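Local coordinates for protein pyocin-S2 (Pseudomonas aeruginosa, PDB 5ODW) that causes breakdown of chromosomal DNA and complete inhibition of lipid synthesis in sensitive cells, this N-terminal piece probably serving to bind the target cell's receptor, at residues 33-42 with 147-155; 79-89 with 102-113. All coordinates share one frame; numbering follows the deposited sequence.

Interaction 1: 33-42 with 147-155; sequences YGTPPFVPPG and ASRKFYGEF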
loop_
_atom_site.group_PDB
_atom_site.type_symbol
_atom_site.label_atom_id
_atom_site.label_comp_id
_atom_site.label_asym_id
_atom_site.label_seq_id
_atom_site.Cartn_x
_atom_site.Cartn_y
_atom_site.Cartn_z
ATOM N N TYR C 33 11.258 -8.476 -22.286
ATOM C CA TYR C 33 10.845 -8.129 -20.931
ATOM C C TYR C 33 12.011 -7.592 -20.106
ATOM O O TYR C 33 11.928 -7.492 -18.884
ATOM C CB TYR C 33 10.218 -9.366 -20.264
ATOM C CG TYR C 33 9.883 -9.236 -18.788
ATOM C CD1 TYR C 33 8.696 -8.658 -18.366
ATOM C CD2 TYR C 33 10.766 -9.689 -17.819
ATOM C CE1 TYR C 33 8.395 -8.543 -17.023
ATOM C CE2 TYR C 33 10.475 -9.575 -16.475
ATOM C CZ TYR C 33 9.290 -9.001 -16.081
ATOM O OH TYR C 33 9.001 -8.889 -14.740
ATOM N N GLY C 34 13.087 -7.202 -20.777
ATOM C CA GLY C 34 14.267 -6.748 -20.066
ATOM C C GLY C 34 13.994 -5.570 -19.156
ATOM O O GLY C 34 14.493 -5.544 -18.036
ATOM N N THR C 35 13.203 -4.609 -19.619
ATOM C CA THR C 35 12.854 -3.477 -18.774
ATOM C C THR C 35 11.334 -3.359 -18.663
ATOM O O THR C 35 10.637 -3.269 -19.673
ATOM C CB THR C 35 13.463 -2.163 -19.293
ATOM O OG1 THR C 35 13.555 -1.219 -18.219
ATOM C CG2 THR C 35 12.617 -1.584 -20.416
ATOM N N PRO C 36 10.820 -3.344 -17.426
ATOM C CA PRO C 36 9.400 -3.233 -17.099
ATOM C C PRO C 36 9.140 -1.860 -16.507
ATOM O O PRO C 36 9.899 -1.428 -15.641
ATOM C CB PRO C 36 9.226 -4.300 -16.023
ATOM C CG PRO C 36 10.575 -4.405 -15.368
ATOM C CD PRO C 36 11.600 -3.720 -16.239
ATOM N N PRO C 37 8.085 -1.172 -16.963
ATOM C CA PRO C 37 7.897 0.169 -16.409
ATOM C C PRO C 37 7.634 0.204 -14.909
ATOM O O PRO C 37 8.225 1.016 -14.204
ATOM C CB PRO C 37 6.671 0.684 -17.165
ATOM C CG PRO C 37 5.925 -0.544 -17.560
ATOM C CD PRO C 37 6.970 -1.582 -17.831
ATOM N N PHE C 38 6.779 -0.688 -14.430
ATOM C CA PHE C 38 6.419 -0.715 -13.024
ATOM C C PHE C 38 6.500 -2.114 -12.437
ATOM O O PHE C 38 6.085 -3.077 -13.068
ATOM C CB PHE C 38 5.012 -0.130 -12.864
ATOM C CG PHE C 38 4.343 -0.469 -11.566
ATOM C CD1 PHE C 38 3.580 -1.612 -11.448
ATOM C CD2 PHE C 38 4.461 0.367 -10.473
ATOM C CE1 PHE C 38 2.953 -1.924 -10.261
ATOM C CE2 PHE C 38 3.839 0.061 -9.281
ATOM C CZ PHE C 38 3.085 -1.087 -9.175
ATOM N N VAL C 39 7.056 -2.219 -11.236
ATOM C CA VAL C 39 7.155 -3.494 -10.548
ATOM C C VAL C 39 6.365 -3.388 -9.256
ATOM O O VAL C 39 6.569 -2.460 -8.484
ATOM C CB VAL C 39 8.608 -3.849 -10.226
ATOM C CG1 VAL C 39 8.673 -5.194 -9.528
ATOM C CG2 VAL C 39 9.438 -3.858 -11.496
ATOM N N PRO C 40 5.462 -4.344 -9.009
ATOM C CA PRO C 40 4.641 -4.291 -7.802
ATOM C C PRO C 40 5.437 -4.357 -6.500
ATOM O O PRO C 40 6.312 -5.230 -6.320
ATOM C CB PRO C 40 3.673 -5.469 -7.971
ATOM C CG PRO C 40 3.591 -5.678 -9.433
ATOM C CD PRO C 40 5.008 -5.439 -9.893
ATOM N N PRO C 41 5.128 -3.415 -5.575
ATOM C CA PRO C 41 5.800 -3.434 -4.273
ATOM C C PRO C 41 5.317 -4.685 -3.508
ATOM O O PRO C 41 4.246 -5.245 -3.826
ATOM C CB PRO C 41 5.301 -2.148 -3.594
ATOM C CG PRO C 41 4.619 -1.346 -4.669
ATOM C CD PRO C 41 4.132 -2.324 -5.664
ATOM N N GLY C 42 6.103 -5.103 -2.541
ATOM C CA GLY C 42 5.795 -6.270 -1.730
ATOM C C GLY C 42 6.507 -7.545 -2.137
ATOM O O GLY C 42 7.187 -7.559 -3.175
ATOM N N ALA C 147 16.106 -7.550 -4.557
ATOM C CA ALA C 147 16.112 -6.115 -4.874
ATOM C C ALA C 147 15.144 -5.739 -5.986
ATOM O O ALA C 147 14.454 -4.739 -5.846
ATOM C CB ALA C 147 17.512 -5.661 -5.252
ATOM N N SER C 148 15.096 -6.510 -7.091
ATOM C CA SER C 148 14.240 -6.200 -8.239
ATOM C C SER C 148 12.783 -6.602 -8.095
ATOM O O SER C 148 11.941 -6.001 -8.743
ATOM C CB SER C 148 14.811 -6.795 -9.523
ATOM O OG SER C 148 14.816 -8.213 -9.516
ATOM N N ARG C 149 12.487 -7.642 -7.299
ATOM C CA ARG C 149 11.145 -8.235 -7.085
ATOM C C ARG C 149 10.527 -8.768 -8.387
ATOM O O ARG C 149 9.360 -9.176 -8.387
ATOM C CB ARG C 149 10.143 -7.293 -6.387
ATOM C CG ARG C 149 10.627 -6.572 -5.164
ATOM C CD ARG C 149 9.611 -5.559 -4.687
ATOM N NE ARG C 149 9.276 -4.540 -5.685
ATOM C CZ ARG C 149 10.027 -3.485 -5.983
ATOM N NH1 ARG C 149 11.199 -3.303 -5.386
ATOM N NH2 ARG C 149 9.618 -2.610 -6.892
ATOM N N LYS C 150 11.302 -8.762 -9.488
ATOM C CA LYS C 150 10.834 -9.221 -10.795
ATOM C C LYS C 150 11.263 -10.654 -11.128
ATOM O O LYS C 150 11.939 -11.318 -10.335
ATOM C CB LYS C 150 11.203 -8.233 -11.918
ATOM C CG LYS C 150 12.679 -7.933 -12.122
ATOM C CD LYS C 150 12.824 -6.678 -12.980
ATOM C CE LYS C 150 14.218 -6.487 -13.507
ATOM N NZ LYS C 150 14.264 -5.409 -14.513
ATOM N N PHE C 151 10.787 -11.135 -12.289
ATOM C CA PHE C 151 11.003 -12.468 -12.818
ATOM C C PHE C 151 12.476 -12.806 -13.001
ATOM O O PHE C 151 13.230 -12.005 -13.548
ATOM C CB PHE C 151 10.201 -12.666 -14.106
ATOM C CG PHE C 151 10.240 -14.085 -14.612
ATOM C CD1 PHE C 151 9.634 -15.110 -13.897
ATOM C CD2 PHE C 151 10.909 -14.402 -15.786
ATOM C CE1 PHE C 151 9.691 -16.424 -14.362
ATOM C CE2 PHE C 151 10.960 -15.716 -16.246
ATOM C CZ PHE C 151 10.367 -16.720 -15.526
ATOM N N TYR C 152 12.862 -14.015 -12.545
ATOM C CA TYR C 152 14.219 -14.553 -12.531
ATOM C C TYR C 152 14.856 -14.723 -13.898
ATOM O O TYR C 152 16.054 -14.497 -14.018
ATOM C CB TYR C 152 14.302 -15.861 -11.728
ATOM C CG TYR C 152 13.421 -16.994 -12.212
ATOM C CD1 TYR C 152 13.885 -17.911 -13.155
ATOM C CD2 TYR C 152 12.162 -17.214 -11.654
ATOM C CE1 TYR C 152 13.087 -18.968 -13.593
ATOM C CE2 TYR C 152 11.369 -18.290 -12.059
ATOM C CZ TYR C 152 11.828 -19.151 -13.045
ATOM O OH TYR C 152 11.047 -20.200 -13.453
ATOM N N GLY C 153 14.061 -15.093 -14.896
ATOM C CA GLY C 153 14.470 -15.341 -16.278
ATOM C C GLY C 153 15.667 -14.604 -16.853
ATOM O O GLY C 153 16.606 -15.251 -17.334
ATOM N N GLU C 154 15.642 -13.249 -16.821
ATOM C CA GLU C 154 16.728 -12.414 -17.369
ATOM C C GLU C 154 18.027 -12.537 -16.574
ATOM O O GLU C 154 19.104 -12.562 -17.168
ATOM C CB GLU C 154 16.298 -10.932 -17.540
ATOM C CG GLU C 154 16.102 -10.141 -16.247
ATOM C CD GLU C 154 15.127 -8.983 -16.305
ATOM O OE1 GLU C 154 14.066 -9.070 -15.643
ATOM O OE2 GLU C 154 15.432 -7.986 -16.999
ATOM N N PHE C 155 17.915 -12.636 -15.238
ATOM C CA PHE C 155 19.043 -12.745 -14.311
ATOM C C PHE C 155 19.746 -14.064 -14.472
ATOM O O PHE C 155 20.979 -14.083 -14.614
ATOM C CB PHE C 155 18.579 -12.570 -12.848
ATOM C CG PHE C 155 17.915 -11.244 -12.618
ATOM C CD1 PHE C 155 18.669 -10.070 -12.560
ATOM C CD2 PHE C 155 16.533 -11.150 -12.520
ATOM C CE1 PHE C 155 18.051 -8.828 -12.387
ATOM C CE2 PHE C 155 15.915 -9.907 -12.338
ATOM C CZ PHE C 155 16.680 -8.756 -12.267
#
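The guanidinium group of R149 meets the carbonyl oxygens of V39 and P40 at its edge, both close to its plane. NE gives its hydrogen to P40 O at 3.1 Å, with an N-H...O angle of 153°; the donor stands above the plane of that carbonyl. NH2 makes a weak bond to V39 O, 3.4 Å long. Arginine suits the place because its fan of N-H groups can serve two successive carbonyls of a proline-rich chain, in which P40 and P41 have no amide hydrogen to offer. The bend at chi3 (-59°) turns the end of the side chain to these oxygens, while its CD passes G42 O.

The ring of Y33 is approached obliquely by the CB of F151, 3.9 Å from CE2, and by the carboxylate of E154, whose plane is turned 54° from the ring. The length of the tyrosine side chain lets its OH come beside the CB of K150. Between these two groups V39 sets CG1 3.5 Å from S148 O, its small branched side chain covering the end of helix 133-148, which R149 leaves with a positive phi. The extended chain of K150 runs across P36, with NZ 3.6 Å from the proline's CD.

K150 NZ lies 3.8 Å from E154 OE2, a long salt bridge, but its stronger partner is an acidic side chain of the chain of another protein. That chain also sets aromatic side chains against Y33 and F38 and hydrogen-bonds P41 O. Since R149 bonds to backbone oxygens, its grip on the loop needs no polar loop side chain, though it also touches the V39 side chain; K150 meanwhile links this surface to the partner protein, consistent with receptor binding.

Interaction 2: 79-89 with 102-113; sequences EVDELKSEAGL and EKSIVDALMDAK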
loop_
_atom_site.group_PDB
_atom_site.type_symbol
_atom_site.label_atom_id
_atom_site.label_comp_id
_atom_site.label_asym_id
_atom_site.label_seq_id
_atom_site.Cartn_x
_atom_site.Cartn_y
_atom_site.Cartn_z
ATOM N N GLU C 79 41.413 -32.747 -30.518
ATOM C CA GLU C 79 41.058 -31.609 -31.390
ATOM C C GLU C 79 42.140 -31.497 -32.465
ATOM O O GLU C 79 41.834 -31.373 -33.661
ATOM C CB GLU C 79 41.004 -30.288 -30.605
ATOM C CG GLU C 79 39.715 -30.013 -29.857
ATOM C CD GLU C 79 39.638 -28.615 -29.267
ATOM O OE1 GLU C 79 40.181 -27.674 -29.892
ATOM O OE2 GLU C 79 39.006 -28.453 -28.196
ATOM N N VAL C 80 43.419 -31.573 -32.002
ATOM C CA VAL C 80 44.644 -31.541 -32.795
ATOM C C VAL C 80 44.573 -32.678 -33.816
ATOM O O VAL C 80 44.791 -32.436 -35.002
ATOM C CB VAL C 80 45.898 -31.622 -31.861
ATOM C CG1 VAL C 80 47.190 -31.917 -32.635
ATOM C CG2 VAL C 80 46.051 -30.348 -31.040
ATOM N N ASP C 81 44.200 -33.891 -33.361
ATOM C CA ASP C 81 44.096 -35.075 -34.215
ATOM C C ASP C 81 42.977 -34.955 -35.273
ATOM O O ASP C 81 43.199 -35.399 -36.405
ATOM C CB ASP C 81 43.995 -36.363 -33.387
ATOM C CG ASP C 81 45.321 -36.807 -32.767
ATOM O OD1 ASP C 81 46.226 -35.947 -32.593
ATOM O OD2 ASP C 81 45.441 -37.999 -32.418
ATOM N N GLU C 82 41.849 -34.318 -34.950
ATOM C CA GLU C 82 40.800 -34.071 -35.951
ATOM C C GLU C 82 41.259 -33.094 -37.050
ATOM O O GLU C 82 41.034 -33.334 -38.231
ATOM C CB GLU C 82 39.524 -33.547 -35.295
ATOM C CG GLU C 82 38.560 -34.631 -34.849
ATOM C CD GLU C 82 38.060 -35.476 -36.004
ATOM O OE1 GLU C 82 38.582 -35.317 -37.124
ATOM O OE2 GLU C 82 37.147 -36.299 -35.792
ATOM N N LEU C 83 41.905 -31.999 -36.649
ATOM C CA LEU C 83 42.473 -31.022 -37.583
ATOM C C LEU C 83 43.613 -31.598 -38.397
ATOM O O LEU C 83 43.756 -31.238 -39.563
ATOM C CB LEU C 83 42.975 -29.779 -36.852
ATOM C CG LEU C 83 41.929 -28.811 -36.329
ATOM C CD1 LEU C 83 42.596 -27.714 -35.547
ATOM C CD2 LEU C 83 41.091 -28.201 -37.461
ATOM N N LYS C 84 44.443 -32.453 -37.774
ATOM C CA LYS C 84 45.575 -33.139 -38.398
ATOM C C LYS C 84 45.061 -33.997 -39.567
ATOM O O LYS C 84 45.580 -33.898 -40.685
ATOM C CB LYS C 84 46.239 -34.056 -37.356
ATOM C CG LYS C 84 47.754 -34.137 -37.411
ATOM C CD LYS C 84 48.270 -35.266 -36.512
ATOM C CE LYS C 84 48.195 -34.941 -35.039
ATOM N NZ LYS C 84 48.541 -36.105 -34.186
ATOM N N SER C 85 44.009 -34.812 -39.299
ATOM C CA SER C 85 43.406 -35.703 -40.287
ATOM C C SER C 85 42.541 -34.970 -41.291
ATOM O O SER C 85 42.567 -35.334 -42.469
ATOM C CB SER C 85 42.666 -36.851 -39.618
ATOM O OG SER C 85 43.610 -37.864 -39.295
ATOM N N GLU C 86 41.839 -33.901 -40.856
ATOM C CA GLU C 86 41.029 -33.035 -41.724
ATOM C C GLU C 86 41.897 -32.382 -42.822
ATOM O O GLU C 86 41.375 -32.030 -43.880
ATOM C CB GLU C 86 40.367 -31.929 -40.900
ATOM C CG GLU C 86 39.002 -32.316 -40.372
ATOM C CD GLU C 86 38.441 -31.403 -39.305
ATOM O OE1 GLU C 86 38.700 -30.178 -39.358
ATOM O OE2 GLU C 86 37.701 -31.913 -38.434
ATOM N N ALA C 87 43.225 -32.257 -42.569
ATOM C CA ALA C 87 44.214 -31.677 -43.463
ATOM C C ALA C 87 44.979 -32.756 -44.258
ATOM O O ALA C 87 45.948 -32.454 -44.951
ATOM C CB ALA C 87 45.173 -30.840 -42.654
ATOM N N GLY C 88 44.558 -34.003 -44.141
ATOM C CA GLY C 88 45.207 -35.096 -44.850
ATOM C C GLY C 88 46.447 -35.686 -44.217
ATOM O O GLY C 88 46.952 -36.689 -44.720
ATOM N N LEU C 89 46.936 -35.100 -43.109
ATOM C CA LEU C 89 48.123 -35.597 -42.400
ATOM C C LEU C 89 47.820 -36.884 -41.605
ATOM O O LEU C 89 46.673 -37.061 -41.180
ATOM C CB LEU C 89 48.715 -34.528 -41.438
ATOM C CG LEU C 89 49.324 -33.263 -42.024
ATOM C CD1 LEU C 89 49.801 -32.373 -40.928
ATOM C CD2 LEU C 89 50.483 -33.574 -42.979
ATOM N N GLU C 102 52.430 -30.285 -38.951
ATOM C CA GLU C 102 51.761 -30.562 -37.669
ATOM C C GLU C 102 51.947 -29.398 -36.708
ATOM O O GLU C 102 50.987 -29.025 -36.043
ATOM C CB GLU C 102 52.346 -31.834 -37.047
ATOM C CG GLU C 102 51.497 -32.540 -36.007
ATOM C CD GLU C 102 52.092 -33.879 -35.590
ATOM O OE1 GLU C 102 53.332 -34.041 -35.680
ATOM O OE2 GLU C 102 51.316 -34.771 -35.180
ATOM N N LYS C 103 53.173 -28.820 -36.631
ATOM C CA LYS C 103 53.421 -27.691 -35.743
ATOM C C LYS C 103 52.497 -26.526 -36.083
ATOM O O LYS C 103 51.849 -26.004 -35.171
ATOM C CB LYS C 103 54.902 -27.262 -35.707
ATOM C CG LYS C 103 55.211 -26.316 -34.526
ATOM C CD LYS C 103 56.638 -25.798 -34.533
ATOM C CE LYS C 103 56.772 -24.452 -33.861
ATOM N NZ LYS C 103 56.432 -23.332 -34.778
ATOM N N SER C 104 52.325 -26.217 -37.362
ATOM C CA SER C 104 51.502 -25.082 -37.766
ATOM C C SER C 104 50.074 -25.228 -37.273
ATOM O O SER C 104 49.463 -24.263 -36.829
ATOM C CB SER C 104 51.514 -24.966 -39.283
ATOM O OG SER C 104 52.800 -25.274 -39.782
ATOM N N ILE C 105 49.544 -26.437 -37.365
ATOM C CA ILE C 105 48.194 -26.750 -36.871
ATOM C C ILE C 105 48.067 -26.396 -35.367
ATOM O O ILE C 105 47.112 -25.713 -34.990
ATOM C CB ILE C 105 47.799 -28.231 -37.184
ATOM C CG1 ILE C 105 47.465 -28.426 -38.671
ATOM C CG2 ILE C 105 46.654 -28.752 -36.276
ATOM C CD1 ILE C 105 47.828 -29.796 -39.207
ATOM N N VAL C 106 49.041 -26.857 -34.538
ATOM C CA VAL C 106 49.161 -26.626 -33.089
ATOM C C VAL C 106 49.211 -25.104 -32.798
ATOM O O VAL C 106 48.453 -24.621 -31.944
ATOM C CB VAL C 106 50.370 -27.408 -32.487
ATOM C CG1 VAL C 106 50.735 -26.907 -31.084
ATOM C CG2 VAL C 106 50.108 -28.920 -32.475
ATOM N N ASP C 107 50.050 -24.389 -33.550
ATOM C CA ASP C 107 50.167 -22.934 -33.471
ATOM C C ASP C 107 48.895 -22.199 -33.924
ATOM O O ASP C 107 48.487 -21.228 -33.306
ATOM C CB ASP C 107 51.353 -22.450 -34.306
ATOM C CG ASP C 107 52.687 -22.856 -33.721
ATOM O OD1 ASP C 107 52.704 -23.525 -32.673
ATOM O OD2 ASP C 107 53.724 -22.501 -34.311
ATOM N N ALA C 108 48.287 -22.661 -35.016
ATOM C CA ALA C 108 47.056 -22.077 -35.554
ATOM C C ALA C 108 45.942 -22.259 -34.564
ATOM O O ALA C 108 45.150 -21.324 -34.372
ATOM C CB ALA C 108 46.685 -22.716 -36.880
ATOM N N LEU C 109 45.901 -23.449 -33.901
ATOM C CA LEU C 109 44.908 -23.765 -32.874
ATOM C C LEU C 109 45.151 -22.911 -31.645
ATOM O O LEU C 109 44.204 -22.328 -31.128
ATOM C CB LEU C 109 44.907 -25.255 -32.502
ATOM C CG LEU C 109 43.721 -25.738 -31.654
ATOM C CD1 LEU C 109 42.383 -25.558 -32.381
ATOM C CD2 LEU C 109 43.912 -27.185 -31.229
ATOM N N MET C 110 46.428 -22.810 -31.214
ATOM C CA MET C 110 46.879 -22.011 -30.084
ATOM C C MET C 110 46.449 -20.557 -30.263
ATOM O O MET C 110 45.828 -20.001 -29.353
ATOM C CB MET C 110 48.408 -22.094 -29.965
ATOM C CG MET C 110 48.919 -21.923 -28.553
ATOM S SD MET C 110 50.659 -21.413 -28.468
ATOM C CE MET C 110 51.485 -22.906 -29.017
ATOM N N ASP C 111 46.726 -19.986 -31.429
ATOM C CA ASP C 111 46.363 -18.609 -31.724
ATOM C C ASP C 111 44.852 -18.393 -31.705
ATOM O O ASP C 111 44.376 -17.364 -31.236
ATOM C CB ASP C 111 46.946 -18.180 -33.071
ATOM C CG ASP C 111 48.447 -17.987 -33.019
ATOM O OD1 ASP C 111 49.030 -18.130 -31.928
ATOM O OD2 ASP C 111 49.045 -17.690 -34.071
ATOM N N ALA C 112 44.104 -19.357 -32.231
ATOM C CA ALA C 112 42.648 -19.260 -32.263
ATOM C C ALA C 112 42.100 -19.204 -30.846
ATOM O O ALA C 112 41.179 -18.454 -30.545
ATOM C CB ALA C 112 42.062 -20.445 -33.009
ATOM N N LYS C 113 42.683 -20.022 -29.983
ATOM C CA LYS C 113 42.317 -20.094 -28.567
ATOM C C LYS C 113 42.756 -18.846 -27.827
ATOM O O LYS C 113 42.049 -18.369 -26.932
ATOM C CB LYS C 113 42.874 -21.368 -27.914
ATOM C CG LYS C 113 42.188 -22.603 -28.466
ATOM C CD LYS C 113 42.422 -23.862 -27.678
ATOM C CE LYS C 113 41.631 -25.004 -28.275
ATOM N NZ LYS C 113 40.167 -24.740 -28.236
#
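I105 and L109 pack against L83, V80 and L89 to make the apolar centre of this contact. I105 uses both branches: CG2 rests 3.9 Å from the CB of L83, while CD1 meets the CD1 of L89 tip to tip at 3.7 Å. One helical turn on, L109 forks between two residues, CD1 lying against L83 CD1 and CD2 against V80 CG2, each at 3.8 Å. V80 also reaches V106 through CG1. Branched aliphatic residues suit these places because their methyls spread between the axes of 79-86 and 102-113, which come within 10.1 Å at closest approach.

Charged pairs flank this core. K84 NZ lies 3.2 Å from E102 OE2 in a salt bridge, and K113 NZ makes another to E79 OE1 at 3.4 Å, its hydrogen bond weak.

The segments belong to two consecutive helices joined by a loop, the axes of 79-86 and 102-113 making 126° between their N-to-C directions. Helix 72-86 ends in a Schellman motif with G88 at C-prime. Glycine takes the positive phi of that turn easily, and the chain leaving it delivers L89 to I105.

Farther out, K84 is positioned by D81 and by G91 O in the connecting loop: K84 NZ bonds D81 OD1 at 2.8 Å, coming from above the carboxylate plane. The long helix 153-204 backs the pair, Q175 touching E79 and K113, L186 touching E102, and S183 hydrogen-bonding D107.

From the N terminus the chain passes through the short hairpin of strands 12-14 and 24-26 into the proline-rich loop that holds 33-42. Helices 47-70 and 72-86 follow, then the loop 87-95 and helix 96-121; interaction 2 closes this small loop, with 12 residues between its segments. Only after helix 133-148 does the chain return to 33-42, where interaction 1 closes a largely helical loop of 104 residues. Interaction 2 is therefore nested inside interaction 1. In space they lie on opposite sides of the chain's centre, their own centres about 47 Å apart: one ties the N-terminal loop to the junction of helices 133-148 and 153-204, the other joins two consecutive helices.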